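Local structure of putative acetoin utilization protein, acetoin dehydrogenase (Thermus thermophilus, 5AWE) at residues V12-I24 against Y70-A82. The protein is of unknown function but, with paired CBS domains and an ACT domain, probably senses a small-molecule ligand in a regulatory role. Sequence-based numbering, arbitrary orientation.
Sequences VVVAPDTPVLEAI and YLLAKLTVREVMA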
# COMPACT_ATOMS: atom_id res chain seq x y z
N VAL A 12 -17.17 -11.51 18.92
CA VAL A 12 -16.68 -12.14 17.70
C VAL A 12 -15.32 -12.76 17.98
O VAL A 12 -14.48 -12.15 18.64
CB VAL A 12 -16.51 -11.10 16.57
CG1 VAL A 12 -15.97 -11.78 15.32
CG2 VAL A 12 -17.85 -10.43 16.29
N VAL A 13 -15.11 -13.97 17.50
CA VAL A 13 -13.81 -14.59 17.66
C VAL A 13 -13.28 -14.94 16.29
O VAL A 13 -13.97 -14.76 15.29
CB VAL A 13 -13.88 -15.87 18.55
CG1 VAL A 13 -14.52 -15.54 19.88
CG2 VAL A 13 -14.66 -16.96 17.84
N VAL A 14 -12.06 -15.43 16.24
CA VAL A 14 -11.41 -15.67 14.97
C VAL A 14 -10.52 -16.88 15.20
O VAL A 14 -10.31 -17.30 16.34
CB VAL A 14 -10.60 -14.39 14.56
CG1 VAL A 14 -9.15 -14.51 15.00
CG2 VAL A 14 -10.74 -14.13 13.09
N ALA A 15 -10.01 -17.46 14.12
CA ALA A 15 -9.11 -18.61 14.22
C ALA A 15 -7.70 -18.20 13.80
O ALA A 15 -7.52 -17.30 12.98
CB ALA A 15 -9.62 -19.75 13.33
N PRO A 16 -6.68 -18.88 14.34
CA PRO A 16 -5.28 -18.57 14.03
C PRO A 16 -4.96 -18.50 12.53
O PRO A 16 -4.09 -17.73 12.10
CB PRO A 16 -4.50 -19.69 14.73
CG PRO A 16 -5.43 -20.19 15.79
CD PRO A 16 -6.80 -20.06 15.21
N ASP A 17 -5.64 -19.32 11.73
CA ASP A 17 -5.37 -19.37 10.30
C ASP A 17 -6.22 -18.36 9.54
O ASP A 17 -6.11 -18.26 8.32
CB ASP A 17 -5.63 -20.78 9.76
CG ASP A 17 -4.57 -21.78 10.19
OD1 ASP A 17 -3.48 -21.34 10.64
OD2 ASP A 17 -4.82 -23.00 10.10
N THR A 18 -7.06 -17.63 10.26
CA THR A 18 -7.76 -16.50 9.66
C THR A 18 -6.72 -15.53 9.07
O THR A 18 -5.74 -15.19 9.74
CB THR A 18 -8.61 -15.75 10.71
OG1 THR A 18 -9.54 -16.66 11.31
CG2 THR A 18 -9.37 -14.60 10.07
N PRO A 19 -6.92 -15.08 7.82
CA PRO A 19 -5.96 -14.15 7.22
C PRO A 19 -6.05 -12.80 7.92
O PRO A 19 -7.14 -12.33 8.23
CB PRO A 19 -6.39 -14.06 5.76
CG PRO A 19 -7.29 -15.24 5.54
CD PRO A 19 -7.97 -15.47 6.86
N VAL A 20 -4.90 -12.17 8.16
CA VAL A 20 -4.85 -10.89 8.84
C VAL A 20 -5.85 -9.90 8.24
O VAL A 20 -6.55 -9.20 8.98
CB VAL A 20 -3.42 -10.28 8.79
CG1 VAL A 20 -3.43 -8.83 9.28
CG2 VAL A 20 -2.47 -11.10 9.67
N LEU A 21 -5.93 -9.84 6.92
CA LEU A 21 -6.77 -8.83 6.28
C LEU A 21 -8.26 -9.14 6.40
O LEU A 21 -9.09 -8.24 6.33
CB LEU A 21 -6.38 -8.64 4.81
CG LEU A 21 -6.20 -9.85 3.89
CD1 LEU A 21 -7.56 -10.38 3.43
CD2 LEU A 21 -5.36 -9.43 2.69
N GLU A 22 -8.59 -10.40 6.60
CA GLU A 22 -9.98 -10.77 6.82
C GLU A 22 -10.37 -10.39 8.24
O GLU A 22 -11.47 -9.90 8.48
CB GLU A 22 -10.17 -12.27 6.61
CG GLU A 22 -11.49 -12.63 5.93
CD GLU A 22 -12.68 -11.83 6.47
OE1 GLU A 22 -13.43 -12.37 7.32
OE2 GLU A 22 -12.86 -10.67 6.04
N ALA A 23 -9.46 -10.61 9.18
CA ALA A 23 -9.72 -10.25 10.57
C ALA A 23 -10.01 -8.76 10.67
O ALA A 23 -10.93 -8.35 11.37
CB ALA A 23 -8.52 -10.61 11.43
N ILE A 24 -9.22 -7.96 9.96
CA ILE A 24 -9.38 -6.51 9.98
C ILE A 24 -10.78 -6.09 9.56
O ILE A 24 -11.44 -5.31 10.25
CB ILE A 24 -8.35 -5.82 9.06
CG1 ILE A 24 -6.94 -6.00 9.62
CG2 ILE A 24 -8.69 -4.34 8.91
CD1 ILE A 24 -5.84 -5.36 8.80
N TYR A 70 1.67 -8.68 -1.14
CA TYR A 70 1.53 -10.12 -1.27
C TYR A 70 1.73 -10.75 0.10
O TYR A 70 1.07 -11.72 0.46
CB TYR A 70 2.58 -10.65 -2.25
CG TYR A 70 2.53 -12.15 -2.47
CD1 TYR A 70 1.75 -12.70 -3.49
CD2 TYR A 70 3.28 -13.02 -1.67
CE1 TYR A 70 1.71 -14.08 -3.70
CE2 TYR A 70 3.24 -14.40 -1.88
CZ TYR A 70 2.46 -14.92 -2.90
OH TYR A 70 2.42 -16.28 -3.12
N LEU A 71 2.65 -10.18 0.86
CA LEU A 71 2.97 -10.72 2.17
C LEU A 71 1.86 -10.50 3.19
O LEU A 71 1.55 -11.41 3.97
CB LEU A 71 4.29 -10.12 2.68
CG LEU A 71 5.54 -10.67 1.98
CD1 LEU A 71 6.78 -10.15 2.68
CD2 LEU A 71 5.53 -12.19 1.98
N LEU A 72 1.25 -9.32 3.19
CA LEU A 72 0.13 -9.04 4.08
C LEU A 72 -1.03 -9.96 3.72
O LEU A 72 -1.71 -10.50 4.60
CB LEU A 72 -0.34 -7.59 3.94
CG LEU A 72 0.72 -6.51 3.74
CD1 LEU A 72 0.21 -5.53 2.68
CD2 LEU A 72 1.02 -5.78 5.03
N ALA A 73 -1.22 -10.16 2.42
CA ALA A 73 -2.34 -10.94 1.91
C ALA A 73 -2.32 -12.35 2.48
O ALA A 73 -3.37 -12.98 2.64
CB ALA A 73 -2.29 -10.99 0.39
N LYS A 74 -1.13 -12.85 2.79
CA LYS A 74 -0.99 -14.22 3.25
C LYS A 74 -0.65 -14.35 4.73
O LYS A 74 -0.67 -15.45 5.29
CB LYS A 74 0.05 -14.95 2.40
CG LYS A 74 -0.48 -15.41 1.04
CD LYS A 74 0.63 -15.81 0.09
CE LYS A 74 1.59 -16.82 0.72
NZ LYS A 74 2.50 -16.18 1.71
N LEU A 75 -0.32 -13.24 5.38
CA LEU A 75 -0.05 -13.27 6.81
C LEU A 75 -1.32 -13.73 7.55
O LEU A 75 -2.41 -13.26 7.25
CB LEU A 75 0.38 -11.89 7.30
CG LEU A 75 1.00 -11.76 8.70
CD1 LEU A 75 2.30 -12.54 8.76
CD2 LEU A 75 1.26 -10.29 9.00
N THR A 76 -1.15 -14.65 8.50
CA THR A 76 -2.29 -15.17 9.27
C THR A 76 -2.30 -14.62 10.70
O THR A 76 -1.27 -14.21 11.23
CB THR A 76 -2.26 -16.71 9.35
OG1 THR A 76 -1.09 -17.14 10.07
CG2 THR A 76 -2.23 -17.30 7.94
N VAL A 77 -3.48 -14.63 11.32
CA VAL A 77 -3.65 -14.19 12.70
C VAL A 77 -2.66 -14.83 13.67
O VAL A 77 -2.20 -14.19 14.62
CB VAL A 77 -5.10 -14.48 13.18
CG1 VAL A 77 -5.23 -14.28 14.68
CG2 VAL A 77 -6.08 -13.55 12.46
N ARG A 78 -2.31 -16.09 13.42
CA ARG A 78 -1.40 -16.81 14.29
C ARG A 78 -0.05 -16.13 14.43
O ARG A 78 0.58 -16.20 15.48
CB ARG A 78 -1.20 -18.24 13.78
CG ARG A 78 -0.44 -19.13 14.76
CD ARG A 78 -0.03 -20.46 14.13
NE ARG A 78 -1.15 -21.13 13.47
CZ ARG A 78 -2.04 -21.90 14.09
NH1 ARG A 78 -1.94 -22.09 15.40
NH2 ARG A 78 -3.02 -22.47 13.41
N GLU A 79 0.39 -15.45 13.37
CA GLU A 79 1.72 -14.86 13.32
C GLU A 79 1.81 -13.52 14.04
O GLU A 79 2.90 -12.99 14.25
CB GLU A 79 2.16 -14.69 11.87
CG GLU A 79 2.18 -16.01 11.09
CD GLU A 79 2.68 -15.85 9.67
OE1 GLU A 79 1.98 -16.32 8.73
OE2 GLU A 79 3.76 -15.26 9.48
N VAL A 80 0.66 -12.96 14.41
CA VAL A 80 0.64 -11.65 15.05
C VAL A 80 -0.11 -11.62 16.38
O VAL A 80 -0.12 -10.61 17.07
CB VAL A 80 0.02 -10.59 14.11
CG1 VAL A 80 0.85 -10.47 12.84
CG2 VAL A 80 -1.42 -10.97 13.77
N MSE A 81 -0.75 -12.73 16.74
CA MSE A 81 -1.55 -12.75 17.96
C MSE A 81 -0.67 -12.73 19.21
O MSE A 81 0.50 -13.14 19.17
CB MSE A 81 -2.50 -13.96 17.98
CG MSE A 81 -1.83 -15.34 18.01
SE MSE A 81 -3.05 -16.69 17.91
CE MSE A 81 -2.12 -18.00 18.67
N ALA A 82 -1.22 -12.23 20.30
CA ALA A 82 -0.47 -12.10 21.55
C ALA A 82 -0.81 -13.26 22.46
O ALA A 82 -1.95 -13.71 22.51
CB ALA A 82 -0.81 -10.80 22.24
O HOH W 1 -0.67 -19.84 10.32
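R78 lays its guanidinium across P16, whose CB sits 3.3 Å above the centre of the plane, while D17 takes the edge of the same group. A proline suits this place: its rigid, apolar ring sets CB over the face of the cation, with CG farther out. R78 NH2 reaches D17 OD1 at 3.0 Å in a salt bridge that lies close to the guanidinium plane but meets the oxygen from above the carboxylate, the two planes being 68° apart. The arginine runs out with CG anti to the backbone N (chi1 -170°) and then bends at chi3, which turns its head back over the proline. A water links D17 OD1 to T76 OG1 and, weakly, to R78 NE.

Next to this charged pair three hydrogen bonds join the backbones: R78 N to P16 O, V77 N to T18 O, and V20 N to L75 O, the last almost straight at 175°. Residues after helix 65-74, which lead into the second CBS motif, thus pack along the loop before helix 20-30 of the first. P19 occupies the N-cap position of that helix, and V77 enters the core beside V37 and V47.

V77 is branched to fill two directions at once: CG1 meets V14 CG1 tip to tip at 3.9 Å, and CG2 lies alongside T18 and touches A23 CB. T18 turns its hydroxyl back to A15 O (2.7 Å), which also accepts T18 N, leaving its carbon side for the valine. With an alanine here A15 O is likely to lose one of its two donors, weakening the hold on the A15-T18 turn, and the methyl CG2 beside V77 would be gone too. Farther along, V20 CG2 presses on L75 CG at 3.7 Å, and L21 extends CD2 to within 3.5 Å of A73 CA, where a small residue lets the leucine come close to the backbone.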